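Local coordinates for putative exported protein (Aeromonas hydrophila, PDB 3OD9), which inhibits invertebrate-type (i-type) lysozyme in the bacterial periplasm, probably shielding the cell wall from host lysozymes, and binds a metal ion, at the interface of chains A and B. Residues are numbered along the deposited sequence; one frame, centred on the assembly and turned at random. Chains: chain A/B, Putative exported protein.

The interface of chains A and B. Residues chain A 22, 25, 31; chain B 35, 37, 46, 49.
Carboxylate oxygen OE2 of A:Glu25 is gripped from both chains. The phenol OH of B:Tyr37 donates to the anti lone pair of A:Glu25 OE2 at 2.6 Å, while the hydroxyl OG of A:Ser31 comes from the syn side, tilted 17° out of the carboxylate plane. The other oxygen, OE1 of A:Glu25, accepts the backbone N-H of A:Ser31, with N 2.8 Å away, so serine's amide and hydroxyl clamp both carboxylate oxygens and fix how the group is turned. Carboxylate and tyrosine ring cross nearly at right angles, with OE2 lying at the ring's edge. Behind the phenol, CD2 of B:Leu46 rests on one face of the ring, offset toward its rim, and may help steady it from within chain B.

The serine hydroxyl is also an acceptor: NE of B:Arg35 reaches OG of A:Ser31 at 2.7 Å, almost straight (168° at the hydrogen) and within the guanidinium plane; NH2 adds a weak bond. A relay thus runs from arginine through serine to glutamate. NE of B:Arg35 stays 4.1 Å from OE2 of A:Glu25, near enough that the opposite charges may strengthen this relay without a direct salt bridge. CA of A:Gly22 lies over one guanidinium face, toward its rim.

With chi1 at 69°, OG of A:Ser31 sits between backbone N and carbonyl carbon, turned to the arginine, while CB sits over the centre of the B:Phe49 ring, 3.4 Å from its centroid, in a CH-pi contact. This polar knot with its aromatic neighbours recurs with the chains exchanged about the two-fold axis, pinning the loop at A:Glu25 and strand 30-37 to the partner's strands in what may be a dimer of the inhibitor.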
loop_
_atom_site.group_PDB
_atom_site.type_symbol
_atom_site.label_atom_id
_atom_site.label_comp_id
_atom_site.label_asym_id
_atom_site.label_seq_id
_atom_site.Cartn_x
_atom_site.Cartn_y
_atom_site.Cartn_z
ATOM N N GLY A 22 -2.083 7.826 3.203
ATOM C CA GLY A 22 -0.901 7.454 3.965
ATOM C C GLY A 22 -0.845 8.099 5.344
ATOM O O GLY A 22 -1.121 9.296 5.514
ATOM N N GLU A 25 0.967 11.757 6.537
ATOM C CA GLU A 25 1.177 12.586 5.351
ATOM C C GLU A 25 0.433 13.917 5.433
ATOM O O GLU A 25 -0.556 14.042 6.154
ATOM C CB GLU A 25 0.719 11.835 4.100
ATOM C CG GLU A 25 1.522 10.590 3.783
ATOM C CD GLU A 25 1.002 9.860 2.567
ATOM O OE1 GLU A 25 -0.107 10.204 2.082
ATOM O OE2 GLU A 25 1.704 8.946 2.088
ATOM N N SER A 31 0.035 9.791 -0.680
ATOM C CA SER A 31 -0.332 8.517 -1.265
ATOM C C SER A 31 -1.678 8.065 -0.729
ATOM O O SER A 31 -2.219 8.627 0.240
ATOM C CB SER A 31 0.704 7.453 -0.894
ATOM O OG SER A 31 0.636 7.141 0.503
ATOM N N ARG B 35 5.934 2.151 2.511
ATOM C CA ARG B 35 5.884 3.390 1.742
ATOM C C ARG B 35 7.217 4.106 1.812
ATOM O O ARG B 35 7.772 4.298 2.899
ATOM C CB ARG B 35 4.777 4.299 2.267
ATOM C CG ARG B 35 3.360 3.833 1.926
ATOM C CD ARG B 35 2.343 4.641 2.721
ATOM N NE ARG B 35 1.071 4.932 2.057
ATOM C CZ ARG B 35 -0.050 4.217 2.182
ATOM N NH1 ARG B 35 -0.074 3.088 2.893
ATOM N NH2 ARG B 35 -1.157 4.645 1.573
ATOM N N TYR B 37 9.553 7.505 0.876
ATOM C CA TYR B 37 9.510 8.958 0.685
ATOM C C TYR B 37 10.935 9.452 0.474
ATOM O O TYR B 37 11.883 8.798 0.910
ATOM C CB TYR B 37 8.931 9.650 1.922
ATOM C CG TYR B 37 7.557 9.164 2.303
ATOM C CD1 TYR B 37 6.423 9.893 1.951
ATOM C CD2 TYR B 37 7.385 7.976 3.020
ATOM C CE1 TYR B 37 5.145 9.458 2.288
ATOM C CE2 TYR B 37 6.107 7.527 3.370
ATOM C CZ TYR B 37 4.991 8.274 2.996
ATOM O OH TYR B 37 3.730 7.844 3.321
ATOM N N LEU B 46 7.625 13.022 5.516
ATOM C CA LEU B 46 6.612 12.354 4.714
ATOM C C LEU B 46 5.999 13.269 3.650
ATOM O O LEU B 46 4.910 12.990 3.150
ATOM C CB LEU B 46 5.513 11.793 5.622
ATOM C CG LEU B 46 6.009 10.887 6.753
ATOM C CD1 LEU B 46 4.853 10.355 7.592
ATOM C CD2 LEU B 46 6.852 9.749 6.201
ATOM N N PHE B 49 6.248 11.631 -1.254
ATOM C CA PHE B 49 6.030 10.217 -1.523
ATOM C C PHE B 49 6.658 9.788 -2.850
ATOM O O PHE B 49 6.558 10.503 -3.852
ATOM C CB PHE B 49 4.532 9.946 -1.564
ATOM C CG PHE B 49 4.185 8.541 -1.929
ATOM C CD1 PHE B 49 4.397 7.510 -1.029
ATOM C CD2 PHE B 49 3.638 8.247 -3.176
ATOM C CE1 PHE B 49 4.079 6.202 -1.360
ATOM C CE2 PHE B 49 3.319 6.943 -3.523
ATOM C CZ PHE B 49 3.533 5.918 -2.603
#